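Local coordinates for uncharacterized protein (Desulfitobacterium hafniense, PDB 3MJQ), which is of unknown function but forms the PAS domain of a longer protein that may regulate sporulation and carries a GGDEF domain of the diguanylate cyclase type, at residues Glu9-Ile14 with Pro29-Tyr34; Leu13-Glu18 with Glu62-Lys67; Lys58-Leu63 with Pro98-Ile103. The protein carries 1 engineered substitution. One frame throughout, in Å; residues are numbered along the deposited sequence.

Contact 1: residues Glu9-Ile14 with Pro29-Tyr34; sequences EDMILI and PKKLGY
M11, a selenomethionine at the start of strand 11-16, reaches across to K31 and L32 near the end of helix 27-32. Of the 142 Å² buried over both sides, M11 gives the largest part, 66 Å². Its CG stands beside the backbone N with chi1 -62°, and chi2 is extended, which carries the selenium out toward the helix. SE lies 4.0 Å from CB of K31, so the lysine takes part through the root of its side chain, and the two side chains cross at about a right angle. The same selenium packs against one branch of L32, with M11 SE 4.3 Å from L32 CD1. The bend at chi3 turns the methyl CE away from the lysine.

No hydrogen bond crosses between the two segments. The aliphatic base of K31 does the packing, while its NZ forms a salt bridge with D106.

The contact sets helix 27-32 against one side of the sheet: M11 also packs on A27 and V28 of this helix, while its backbone bonds to I104 of strand 98-106, the neighbouring strand.

Contact 2: residues Leu13-Glu18 with Glu62-Lys67; sequences LIINRE and ELFAGK
F64 drives its ring from the last turn of helix 53-65 against I15, N16 and R17, closing a helix-on-sheet contact of the PAS fold at the end of strand 11-16. The far end of the ring does the touching. Its CZ meets N16 O, which sits at the ring edge, near the ring plane. R17 comes in obliquely by its backbone, with CA against the same F64 CZ, and its CB adds a looser touch. At this resolution the closeness of these two approaches is not to be pressed. From the strand, I15 offers the tip of its long branch: CD1 lies 4.0 Å from F64 CE2. That branch is set by chi1 of 70°, which puts CG1 between the backbone N and the carbonyl carbon, and the end of the side chain comes closer to the helix than its root does.

One shell out, L100 of strand 98-106 packs on the F64 ring, and its backbone also bonds to that of I15. Beyond R17, the chain turns with N16 as its polar support: OD1 accepts a hydrogen bond from R20 N. The helix stops just past the ring in a Schellman motif, with G66 at positive phi as its C-prime residue and a weak bond from G66 N to L63 O. In this turn E62 O takes two donors, K67 N at 3.1 Å and G66 N at 3.0 Å.

Contact 3: residues Lys58-Leu63 with Pro98-Ile103; sequences KILAEL and PCLFAI
Helix 53-65, the long helix of this PAS domain, packs on the sheet where L60 and L63 meet L100 of strand 98-106. The two helix leucines stand three residues apart, so they come out on the same flank of the helix, and L100 points toward them from the strand. The nearest CA pair is L63 and L100, 7.9 Å apart.

One methyl of L100 does most of the work. Its CD2 lies 3.4 Å from L63 CB and 4.1 Å from L63 CD1, meeting both the base and one branch of that leucine, and the two side chains cross at about a right angle. On the other leucine the meeting is between branch ends, L60 CD1 to L100 CD2 at 4.2 Å, and here the side chains run past one another in opposed directions. The two helix leucines leave the backbone differently: in L60 the CG is anti to the backbone N (chi1 -172°), whereas in L63 it lies beside that N (chi1 -65°).

I89 of strand 82-93 packs on both L63 and L100, and L60 reaches I15 of strand 11-16, so the leucine group spans three strands. On the other side of strand 98-106, F101 and I103 pack on I8 and W90 of the second subunit.

With no hydrogen bond or charge pair between the two segments, helix and strand are joined here by aliphatic packing alone: the contact has no directional bond and consists of methyl and methylene groups set against each other.

In the fold
Contacts 2 and 3 are neighbours, their centres about 2 Å apart, and both bring helix 53-65 to the sheet: contact 3 in the buried interior, contact 2 at its partly open end, where an aromatic ring meets backbone as well as side chain. Contact 1 lies about 18 and 17 Å from them, centre to centre, across the middle of the domain, and holds helix 27-32 through a buried selenium. It shares strand 11-16 with contact 2, and that strand is hydrogen-bonded to strand 98-106 of contact 3. Contact 3 is purely aliphatic; contact 1 adds a lysine whose charge is paired elsewhere.

Contact 1: residues Glu9-Ile14 with Pro29-Tyr34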
ATOM      1  N   GLU A   9       9.015   0.703   5.821  1.00 81.75           N
ATOM      2  CA  GLU A   9       9.157   0.091   7.136  1.00 76.68           C
ATOM      3  C   GLU A   9       8.015  -0.868   7.485  1.00 80.81           C
ATOM      4  O   GLU A   9       8.185  -1.808   8.270  1.00 84.81           O
ATOM      5  CB  GLU A   9       9.281   1.170   8.226  1.00 81.65           C
ATOM      6  CG  GLU A   9      10.388   2.228   8.013  1.00 97.43           C
ATOM      7  CD  GLU A   9      11.804   1.656   7.845  1.00107.40           C
ATOM      8  OE1 GLU A   9      12.086   1.034   6.797  1.00107.41           O
ATOM      9  OE2 GLU A   9      12.645   1.839   8.761  1.00113.97           O
ATOM     10  N   ASP A  10       6.846  -0.632   6.906  1.00 71.55           N
ATOM     11  CA  ASP A  10       5.709  -1.499   7.164  1.00 65.74           C
ATOM     12  C   ASP A  10       5.836  -2.822   6.420  1.00 65.63           C
ATOM     13  O   ASP A  10       6.379  -2.885   5.317  1.00 69.69           O
ATOM     14  CB  ASP A  10       4.415  -0.808   6.750  1.00 68.67           C
ATOM     15  CG  ASP A  10       3.941   0.208   7.769  1.00 76.54           C
ATOM     16  OD1 ASP A  10       4.774   0.704   8.560  1.00 84.40           O
ATOM     17  OD2 ASP A  10       2.730   0.520   7.771  1.00 72.28           O
HETATM   18  N   MSE A  11       5.309  -3.876   7.035  1.00 74.02           N
HETATM   19  CA  MSE A  11       5.352  -5.215   6.469  1.00 71.85           C
HETATM   20  C   MSE A  11       4.416  -5.349   5.261  1.00 66.21           C
HETATM   21  O   MSE A  11       3.229  -5.009   5.316  1.00 61.07           O
HETATM   22  CB  MSE A  11       4.990  -6.251   7.539  1.00 64.55           C
HETATM   23  CG  MSE A  11       5.923  -6.312   8.737  1.00 69.61           C
HETATM   24 SE   MSE A  11       5.220  -7.453  10.151  0.81 71.61          SE
HETATM   25  CE  MSE A  11       3.988  -6.170  10.977  1.00 45.75           C
ATOM     26  N   ILE A  12       4.979  -5.837   4.163  1.00 59.08           N
ATOM     27  CA  ILE A  12       4.222  -6.010   2.951  1.00 59.38           C
ATOM     28  C   ILE A  12       4.377  -7.430   2.516  1.00 61.38           C
ATOM     29  O   ILE A  12       5.486  -7.944   2.432  1.00 65.29           O
ATOM     30  CB  ILE A  12       4.727  -5.116   1.808  1.00 55.14           C
ATOM     31  CG1 ILE A  12       4.373  -3.655   2.078  1.00 56.05           C
ATOM     32  CG2 ILE A  12       4.110  -5.576   0.487  1.00 57.11           C
ATOM     33  CD1 ILE A  12       4.968  -2.701   1.072  1.00 57.06           C
ATOM     34  N   LEU A  13       3.242  -8.054   2.239  1.00 61.32           N
ATOM     35  CA  LEU A  13       3.196  -9.430   1.793  1.00 64.80           C
ATOM     36  C   LEU A  13       2.234  -9.483   0.628  1.00 68.40           C
ATOM     37  O   LEU A  13       1.333  -8.651   0.515  1.00 60.50           O
ATOM     38  CB  LEU A  13       2.647 -10.343   2.896  1.00 52.22           C
ATOM     39  CG  LEU A  13       3.300 -10.390   4.279  1.00 62.32           C
ATOM     40  CD1 LEU A  13       2.430 -11.226   5.211  1.00 65.56           C
ATOM     41  CD2 LEU A  13       4.707 -10.993   4.198  1.00 69.49           C
ATOM     42  N   ILE A  14       2.450 -10.448  -0.250  1.00 65.87           N
ATOM     43  CA  ILE A  14       1.545 -10.665  -1.358  1.00 67.77           C
ATOM     44  C   ILE A  14       1.200 -12.130  -1.113  1.00 74.79           C
ATOM     45  O   ILE A  14       2.089 -12.967  -1.046  1.00 84.29           O
ATOM     46  CB  ILE A  14       2.232 -10.480  -2.736  1.00 78.78           C
ATOM     47  CG1 ILE A  14       2.295  -9.003  -3.118  1.00 72.07           C
ATOM     48  CG2 ILE A  14       1.424 -11.165  -3.811  1.00 85.43           C
ATOM     49  CD1 ILE A  14       3.409  -8.251  -2.503  1.00 64.57           C
ATOM     50  N   PRO A  29      10.632 -10.476   7.957  1.00 67.65           N
ATOM     51  CA  PRO A  29      11.617 -11.264   8.702  1.00 65.54           C
ATOM     52  C   PRO A  29      12.044 -10.514   9.948  1.00 66.25           C
ATOM     53  O   PRO A  29      11.994 -11.024  11.062  1.00 65.55           O
ATOM     54  CB  PRO A  29      12.757 -11.405   7.709  1.00 62.01           C
ATOM     55  CG  PRO A  29      12.025 -11.515   6.414  1.00 63.49           C
ATOM     56  CD  PRO A  29      10.984 -10.431   6.524  1.00 60.85           C
ATOM     57  N   LYS A  30      12.459  -9.280   9.725  1.00 74.48           N
ATOM     58  CA  LYS A  30      12.906  -8.402  10.781  1.00 78.54           C
ATOM     59  C   LYS A  30      11.953  -8.369  11.982  1.00 74.18           C
ATOM     60  O   LYS A  30      12.368  -8.694  13.085  1.00 81.96           O
ATOM     61  CB  LYS A  30      13.102  -6.997  10.201  1.00 89.29           C
ATOM     62  CG  LYS A  30      13.646  -5.978  11.179  1.00 94.84           C
ATOM     63  CD  LYS A  30      13.835  -4.615  10.526  1.00100.96           C
ATOM     64  CE  LYS A  30      15.093  -4.551   9.677  1.00106.48           C
ATOM     65  NZ  LYS A  30      15.133  -5.619   8.664  1.00106.45           N
ATOM     66  N   LYS A  31      10.685  -8.004  11.769  1.00 63.84           N
ATOM     67  CA  LYS A  31       9.689  -7.904  12.858  1.00 64.69           C
ATOM     68  C   LYS A  31       9.101  -9.205  13.418  1.00 75.29           C
ATOM     69  O   LYS A  31       8.823  -9.300  14.612  1.00 70.20           O
ATOM     70  CB  LYS A  31       8.520  -7.014  12.422  1.00 64.55           C
ATOM     71  CG  LYS A  31       8.938  -5.663  11.905  1.00 76.60           C
ATOM     72  CD  LYS A  31       8.923  -4.589  12.983  1.00 81.00           C
ATOM     73  CE  LYS A  31       7.514  -4.073  13.218  1.00 77.44           C
ATOM     74  NZ  LYS A  31       7.480  -2.902  14.130  1.00 68.42           N
ATOM     75  N   LEU A  32       8.898 -10.197  12.561  1.00 77.40           N
ATOM     76  CA  LEU A  32       8.321 -11.465  12.984  1.00 74.12           C
ATOM     77  C   LEU A  32       9.312 -12.504  13.517  1.00 84.79           C
ATOM     78  O   LEU A  32       8.918 -13.545  14.050  1.00 79.26           O
ATOM     79  CB  LEU A  32       7.522 -12.049  11.823  1.00 67.99           C
ATOM     80  CG  LEU A  32       6.003 -11.974  11.962  1.00 58.20           C
ATOM     81  CD1 LEU A  32       5.571 -10.770  12.812  1.00 48.39           C
ATOM     82  CD2 LEU A  32       5.421 -11.948  10.559  1.00 56.76           C
ATOM     83  N   GLY A  33      10.600 -12.228  13.370  1.00 93.12           N
ATOM     84  CA  GLY A  33      11.597 -13.162  13.866  1.00 85.14           C
ATOM     85  C   GLY A  33      11.807 -14.408  13.024  1.00 82.72           C
ATOM     86  O   GLY A  33      12.564 -15.291  13.406  1.00 93.66           O
ATOM     87  N   TYR A  34      11.120 -14.476  11.881  1.00 68.77           N
ATOM     88  CA  TYR A  34      11.260 -15.586  10.935  1.00 70.91           C
ATOM     89  C   TYR A  34      12.092 -15.140   9.746  1.00 78.00           C
ATOM     90  O   TYR A  34      12.319 -13.945   9.527  1.00100.79           O
ATOM     91  CB  TYR A  34       9.919 -16.017  10.367  1.00 73.13           C
ATOM     92  CG  TYR A  34       8.931 -16.647  11.301  1.00 72.50           C
ATOM     93  CD1 TYR A  34       9.098 -17.950  11.769  1.00 67.18           C
ATOM     94  CD2 TYR A  34       7.786 -15.942  11.685  1.00 77.84           C
ATOM     95  CE1 TYR A  34       8.154 -18.530  12.593  1.00 71.80           C
ATOM     96  CE2 TYR A  34       6.849 -16.521  12.508  1.00 77.54           C
ATOM     97  CZ  TYR A  34       7.046 -17.804  12.950  1.00 76.96           C
ATOM     98  OH  TYR A  34       6.103 -18.353  13.760  1.00 81.13           O
TER

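Contact 2: residues Leu13-Glu18 with Glu62-Lys67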
ATOM      1  N   LEU A  13       3.242  -8.054   2.239  1.00 61.32           N
ATOM      2  CA  LEU A  13       3.196  -9.430   1.793  1.00 64.80           C
ATOM      3  C   LEU A  13       2.234  -9.483   0.628  1.00 68.40           C
ATOM      4  O   LEU A  13       1.333  -8.651   0.515  1.00 60.50           O
ATOM      5  CB  LEU A  13       2.647 -10.343   2.896  1.00 52.22           C
ATOM      6  CG  LEU A  13       3.300 -10.390   4.279  1.00 62.32           C
ATOM      7  CD1 LEU A  13       2.430 -11.226   5.211  1.00 65.56           C
ATOM      8  CD2 LEU A  13       4.707 -10.993   4.198  1.00 69.49           C
ATOM      9  N   ILE A  14       2.450 -10.448  -0.250  1.00 65.87           N
ATOM     10  CA  ILE A  14       1.545 -10.665  -1.358  1.00 67.77           C
ATOM     11  C   ILE A  14       1.200 -12.130  -1.113  1.00 74.79           C
ATOM     12  O   ILE A  14       2.089 -12.967  -1.046  1.00 84.29           O
ATOM     13  CB  ILE A  14       2.232 -10.480  -2.736  1.00 78.78           C
ATOM     14  CG1 ILE A  14       2.295  -9.003  -3.118  1.00 72.07           C
ATOM     15  CG2 ILE A  14       1.424 -11.165  -3.811  1.00 85.43           C
ATOM     16  CD1 ILE A  14       3.409  -8.251  -2.503  1.00 64.57           C
ATOM     17  N   ILE A  15      -0.075 -12.446  -0.937  1.00 67.67           N
ATOM     18  CA  ILE A  15      -0.445 -13.829  -0.665  1.00 73.19           C
ATOM     19  C   ILE A  15      -1.534 -14.300  -1.613  1.00 74.15           C
ATOM     20  O   ILE A  15      -2.470 -13.555  -1.911  1.00 68.29           O
ATOM     21  CB  ILE A  15      -0.888 -13.992   0.819  1.00 63.75           C
ATOM     22  CG1 ILE A  15      -2.226 -13.303   1.069  1.00 75.06           C
ATOM     23  CG2 ILE A  15       0.135 -13.322   1.738  1.00 55.64           C
ATOM     24  CD1 ILE A  15      -3.398 -14.221   0.980  1.00 84.30           C
ATOM     25  N   ASN A  16      -1.401 -15.539  -2.084  1.00 72.79           N
ATOM     26  CA  ASN A  16      -2.348 -16.120  -3.031  1.00 74.59           C
ATOM     27  C   ASN A  16      -3.628 -16.655  -2.417  1.00 79.09           C
ATOM     28  O   ASN A  16      -3.851 -16.553  -1.214  1.00 77.38           O
ATOM     29  CB  ASN A  16      -1.683 -17.239  -3.835  1.00 68.98           C
ATOM     30  CG  ASN A  16      -1.283 -18.409  -2.979  1.00 83.62           C
ATOM     31  OD1 ASN A  16      -2.089 -18.946  -2.229  1.00 86.21           O
ATOM     32  ND2 ASN A  16      -0.031 -18.822  -3.090  1.00 88.63           N
ATOM     33  N   ARG A  17      -4.464 -17.234  -3.268  1.00 84.33           N
ATOM     34  CA  ARG A  17      -5.743 -17.795  -2.860  1.00 87.31           C
ATOM     35  C   ARG A  17      -5.610 -18.899  -1.807  1.00 86.41           C
ATOM     36  O   ARG A  17      -6.489 -19.075  -0.964  1.00 79.34           O
ATOM     37  CB  ARG A  17      -6.464 -18.338  -4.095  1.00 91.98           C
ATOM     38  CG  ARG A  17      -7.940 -18.536  -3.902  1.00100.17           C
ATOM     39  CD  ARG A  17      -8.711 -17.797  -4.976  1.00111.15           C
ATOM     40  NE  ARG A  17     -10.132 -17.721  -4.657  1.00114.49           N
ATOM     41  CZ  ARG A  17     -11.030 -17.067  -5.387  1.00111.89           C
ATOM     42  NH1 ARG A  17     -10.654 -16.429  -6.489  1.00114.05           N
ATOM     43  NH2 ARG A  17     -12.307 -17.054  -5.018  1.00108.39           N
ATOM     44  N   GLU A  18      -4.501 -19.639  -1.867  1.00 89.56           N
ATOM     45  CA  GLU A  18      -4.225 -20.745  -0.946  1.00 93.15           C
ATOM     46  C   GLU A  18      -3.565 -20.324   0.350  1.00 82.98           C
ATOM     47  O   GLU A  18      -3.295 -21.163   1.213  1.00 91.43           O
ATOM     48  CB  GLU A  18      -3.330 -21.788  -1.608  1.00107.35           C
ATOM     49  CG  GLU A  18      -4.060 -22.970  -2.186  1.00119.24           C
ATOM     50  CD  GLU A  18      -3.314 -24.260  -1.918  1.00129.45           C
ATOM     51  OE1 GLU A  18      -2.063 -24.226  -1.933  1.00134.71           O
ATOM     52  OE2 GLU A  18      -3.973 -25.301  -1.699  1.00130.35           O
ATOM     53  N   GLU A  62     -13.183 -14.540   2.848  1.00 82.45           N
ATOM     54  CA  GLU A  62     -13.908 -13.286   2.669  1.00 88.52           C
ATOM     55  C   GLU A  62     -13.036 -12.216   2.011  1.00 88.85           C
ATOM     56  O   GLU A  62     -13.483 -11.511   1.106  1.00 80.67           O
ATOM     57  CB  GLU A  62     -14.380 -12.753   4.018  1.00 93.06           C
ATOM     58  CG  GLU A  62     -15.299 -13.668   4.791  1.00101.11           C
ATOM     59  CD  GLU A  62     -15.498 -13.180   6.214  1.00113.38           C
ATOM     60  OE1 GLU A  62     -15.268 -11.976   6.468  1.00111.46           O
ATOM     61  OE2 GLU A  62     -15.888 -13.993   7.078  1.00121.55           O
ATOM     62  N   LEU A  63     -11.796 -12.091   2.484  1.00 88.52           N
ATOM     63  CA  LEU A  63     -10.862 -11.096   1.962  1.00 85.75           C
ATOM     64  C   LEU A  63     -10.768 -11.108   0.450  1.00 91.42           C
ATOM     65  O   LEU A  63     -10.700 -10.049  -0.172  1.00 99.98           O
ATOM     66  CB  LEU A  63      -9.461 -11.286   2.556  1.00 78.70           C
ATOM     67  CG  LEU A  63      -9.330 -11.063   4.065  1.00 74.47           C
ATOM     68  CD1 LEU A  63      -7.858 -10.883   4.428  1.00 73.02           C
ATOM     69  CD2 LEU A  63     -10.129  -9.847   4.479  1.00 78.71           C
ATOM     70  N   PHE A  64     -10.754 -12.304  -0.135  1.00 84.63           N
ATOM     71  CA  PHE A  64     -10.683 -12.446  -1.585  1.00 92.17           C
ATOM     72  C   PHE A  64     -12.023 -12.077  -2.221  1.00 96.44           C
ATOM     73  O   PHE A  64     -12.068 -11.530  -3.321  1.00 86.39           O
ATOM     74  CB  PHE A  64     -10.318 -13.881  -1.951  1.00 86.69           C
ATOM     75  CG  PHE A  64      -8.847 -14.154  -1.937  1.00 75.40           C
ATOM     76  CD1 PHE A  64      -8.065 -13.851  -3.041  1.00 81.55           C
ATOM     77  CD2 PHE A  64      -8.244 -14.722  -0.825  1.00 58.19           C
ATOM     78  CE1 PHE A  64      -6.699 -14.112  -3.040  1.00 77.71           C
ATOM     79  CE2 PHE A  64      -6.880 -14.988  -0.813  1.00 61.93           C
ATOM     80  CZ  PHE A  64      -6.106 -14.681  -1.922  1.00 71.61           C
ATOM     81  N   ALA A  65     -13.113 -12.382  -1.517  1.00102.55           N
ATOM     82  CA  ALA A  65     -14.458 -12.071  -1.993  1.00104.56           C
ATOM     83  C   ALA A  65     -14.626 -10.561  -2.104  1.00103.74           C
ATOM     84  O   ALA A  65     -15.415 -10.081  -2.911  1.00106.53           O
ATOM     85  CB  ALA A  65     -15.504 -12.641  -1.034  1.00105.30           C
ATOM     86  N   GLY A  66     -13.877  -9.823  -1.290  1.00103.68           N
ATOM     87  CA  GLY A  66     -13.944  -8.373  -1.302  1.00100.30           C
ATOM     88  C   GLY A  66     -14.605  -7.869  -0.038  1.00 99.57           C
ATOM     89  O   GLY A  66     -14.737  -6.668   0.182  1.00100.91           O
ATOM     90  N   LYS A  67     -15.012  -8.811   0.799  1.00103.43           N
ATOM     91  CA  LYS A  67     -15.680  -8.497   2.048  1.00110.69           C
ATOM     92  C   LYS A  67     -15.059  -7.326   2.813  1.00109.04           C
ATOM     93  O   LYS A  67     -15.740  -6.351   3.111  1.00115.03           O
ATOM     94  CB  LYS A  67     -15.711  -9.743   2.940  1.00118.35           C
ATOM     95  CG  LYS A  67     -16.579  -9.607   4.193  1.00123.45           C
ATOM     96  CD  LYS A  67     -18.072  -9.537   3.860  1.00123.20           C
ATOM     97  CE  LYS A  67     -18.908  -9.373   5.125  1.00119.79           C
ATOM     98  NZ  LYS A  67     -20.372  -9.389   4.851  1.00116.54           N
TER

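Contact 3: residues Lys58-Leu63 with Pro98-Ile103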
ATOM      1  N   LYS A  58     -11.584 -18.907   6.943  1.00 87.67           N
ATOM      2  CA  LYS A  58     -12.804 -18.274   6.479  1.00 92.59           C
ATOM      3  C   LYS A  58     -12.566 -16.809   6.192  1.00 90.09           C
ATOM      4  O   LYS A  58     -12.996 -16.304   5.161  1.00100.88           O
ATOM      5  CB  LYS A  58     -13.915 -18.424   7.510  1.00 97.73           C
ATOM      6  CG  LYS A  58     -15.007 -19.404   7.098  1.00106.24           C
ATOM      7  CD  LYS A  58     -15.938 -18.829   6.014  1.00111.62           C
ATOM      8  CE  LYS A  58     -17.075 -19.800   5.657  1.00114.00           C
ATOM      9  NZ  LYS A  58     -18.110 -19.180   4.775  1.00111.95           N
ATOM     10  N   ILE A  59     -11.889 -16.122   7.105  1.00 79.30           N
ATOM     11  CA  ILE A  59     -11.596 -14.702   6.919  1.00 77.63           C
ATOM     12  C   ILE A  59     -10.877 -14.522   5.591  1.00 71.48           C
ATOM     13  O   ILE A  59     -11.269 -13.704   4.758  1.00 71.27           O
ATOM     14  CB  ILE A  59     -10.685 -14.164   8.041  1.00 77.46           C
ATOM     15  CG1 ILE A  59     -11.365 -14.352   9.397  1.00 82.82           C
ATOM     16  CG2 ILE A  59     -10.383 -12.687   7.814  1.00 69.98           C
ATOM     17  CD1 ILE A  59     -12.553 -13.454   9.619  1.00 84.36           C
ATOM     18  N   LEU A  60      -9.822 -15.304   5.402  1.00 73.49           N
ATOM     19  CA  LEU A  60      -9.034 -15.251   4.179  1.00 64.63           C
ATOM     20  C   LEU A  60      -9.964 -15.426   2.997  1.00 65.95           C
ATOM     21  O   LEU A  60      -9.779 -14.819   1.948  1.00 75.62           O
ATOM     22  CB  LEU A  60      -7.971 -16.357   4.172  1.00 57.71           C
ATOM     23  CG  LEU A  60      -6.970 -16.277   3.017  1.00 55.62           C
ATOM     24  CD1 LEU A  60      -6.347 -14.909   3.000  1.00 40.17           C
ATOM     25  CD2 LEU A  60      -5.893 -17.330   3.165  1.00 59.19           C
ATOM     26  N   ALA A  61     -10.971 -16.269   3.178  1.00 81.70           N
ATOM     27  CA  ALA A  61     -11.950 -16.520   2.139  1.00 83.11           C
ATOM     28  C   ALA A  61     -12.693 -15.225   1.818  1.00 88.12           C
ATOM     29  O   ALA A  61     -12.815 -14.851   0.655  1.00101.34           O
ATOM     30  CB  ALA A  61     -12.921 -17.582   2.599  1.00 85.58           C
ATOM     31  N   GLU A  62     -13.183 -14.540   2.848  1.00 82.45           N
ATOM     32  CA  GLU A  62     -13.908 -13.286   2.669  1.00 88.52           C
ATOM     33  C   GLU A  62     -13.036 -12.216   2.011  1.00 88.85           C
ATOM     34  O   GLU A  62     -13.483 -11.511   1.106  1.00 80.67           O
ATOM     35  CB  GLU A  62     -14.380 -12.753   4.018  1.00 93.06           C
ATOM     36  CG  GLU A  62     -15.299 -13.668   4.791  1.00101.11           C
ATOM     37  CD  GLU A  62     -15.498 -13.180   6.214  1.00113.38           C
ATOM     38  OE1 GLU A  62     -15.268 -11.976   6.468  1.00111.46           O
ATOM     39  OE2 GLU A  62     -15.888 -13.993   7.078  1.00121.55           O
ATOM     40  N   LEU A  63     -11.796 -12.091   2.484  1.00 88.52           N
ATOM     41  CA  LEU A  63     -10.862 -11.096   1.962  1.00 85.75           C
ATOM     42  C   LEU A  63     -10.768 -11.108   0.450  1.00 91.42           C
ATOM     43  O   LEU A  63     -10.700 -10.049  -0.172  1.00 99.98           O
ATOM     44  CB  LEU A  63      -9.461 -11.286   2.556  1.00 78.70           C
ATOM     45  CG  LEU A  63      -9.330 -11.063   4.065  1.00 74.47           C
ATOM     46  CD1 LEU A  63      -7.858 -10.883   4.428  1.00 73.02           C
ATOM     47  CD2 LEU A  63     -10.129  -9.847   4.479  1.00 78.71           C
ATOM     48  N   PRO A  98      -5.481 -14.494  -8.987  1.00109.37           N
ATOM     49  CA  PRO A  98      -5.997 -13.613  -7.941  1.00104.79           C
ATOM     50  C   PRO A  98      -5.212 -13.807  -6.652  1.00108.71           C
ATOM     51  O   PRO A  98      -4.971 -14.939  -6.217  1.00112.64           O
ATOM     52  CB  PRO A  98      -7.450 -14.065  -7.797  1.00 93.52           C
ATOM     53  CG  PRO A  98      -7.773 -14.663  -9.121  1.00 94.91           C
ATOM     54  CD  PRO A  98      -6.531 -15.419  -9.444  1.00 99.98           C
ATOM     55  N   CYS A  99      -4.810 -12.697  -6.043  1.00103.10           N
ATOM     56  CA  CYS A  99      -4.069 -12.734  -4.788  1.00 96.60           C
ATOM     57  C   CYS A  99      -4.326 -11.464  -3.979  1.00 81.54           C
ATOM     58  O   CYS A  99      -4.992 -10.542  -4.448  1.00 75.46           O
ATOM     59  CB  CYS A  99      -2.573 -12.889  -5.058  1.00 96.76           C
ATOM     60  SG  CYS A  99      -1.725 -11.357  -5.424  1.00 90.71           S
ATOM     61  N   LEU A 100      -3.798 -11.414  -2.762  1.00 75.00           N
ATOM     62  CA  LEU A 100      -3.991 -10.246  -1.915  1.00 71.66           C
ATOM     63  C   LEU A 100      -2.697  -9.481  -1.687  1.00 77.16           C
ATOM     64  O   LEU A 100      -1.643 -10.075  -1.472  1.00 77.18           O
ATOM     65  CB  LEU A 100      -4.590 -10.665  -0.573  1.00 65.04           C
ATOM     66  CG  LEU A 100      -6.086 -10.423  -0.324  1.00 70.49           C
ATOM     67  CD1 LEU A 100      -6.848 -10.423  -1.619  1.00 77.58           C
ATOM     68  CD2 LEU A 100      -6.627 -11.492   0.608  1.00 72.33           C
ATOM     69  N   PHE A 101      -2.787  -8.155  -1.768  1.00 76.73           N
ATOM     70  CA  PHE A 101      -1.640  -7.282  -1.540  1.00 68.53           C
ATOM     71  C   PHE A 101      -1.866  -6.662  -0.171  1.00 66.93           C
ATOM     72  O   PHE A 101      -2.832  -5.936   0.040  1.00 67.74           O
ATOM     73  CB  PHE A 101      -1.563  -6.188  -2.597  1.00 65.79           C
ATOM     74  CG  PHE A 101      -0.492  -5.175  -2.335  1.00 68.99           C
ATOM     75  CD1 PHE A 101       0.824  -5.577  -2.142  1.00 68.67           C
ATOM     76  CD2 PHE A 101      -0.792  -3.820  -2.285  1.00 65.26           C
ATOM     77  CE1 PHE A 101       1.828  -4.645  -1.904  1.00 68.07           C
ATOM     78  CE2 PHE A 101       0.206  -2.884  -2.048  1.00 64.26           C
ATOM     79  CZ  PHE A 101       1.520  -3.302  -1.858  1.00 59.45           C
ATOM     80  N   ALA A 102      -0.970  -6.942   0.764  1.00 63.71           N
ATOM     81  CA  ALA A 102      -1.151  -6.441   2.110  1.00 57.59           C
ATOM     82  C   ALA A 102      -0.011  -5.622   2.680  1.00 57.08           C
ATOM     83  O   ALA A 102       1.168  -5.990   2.584  1.00 59.15           O
ATOM     84  CB  ALA A 102      -1.440  -7.606   3.043  1.00 55.27           C
ATOM     85  N   ILE A 103      -0.393  -4.505   3.289  1.00 54.58           N
ATOM     86  CA  ILE A 103       0.552  -3.623   3.944  1.00 54.93           C
ATOM     87  C   ILE A 103       0.079  -3.656   5.399  1.00 54.87           C
ATOM     88  O   ILE A 103      -1.065  -3.305   5.711  1.00 56.61           O
ATOM     89  CB  ILE A 103       0.501  -2.198   3.346  1.00 55.64           C
ATOM     90  CG1 ILE A 103       0.592  -2.299   1.807  1.00 56.63           C
ATOM     91  CG2 ILE A 103       1.647  -1.344   3.922  1.00 50.87           C
ATOM     92  CD1 ILE A 103       0.629  -0.970   1.061  1.00 46.05           C
TER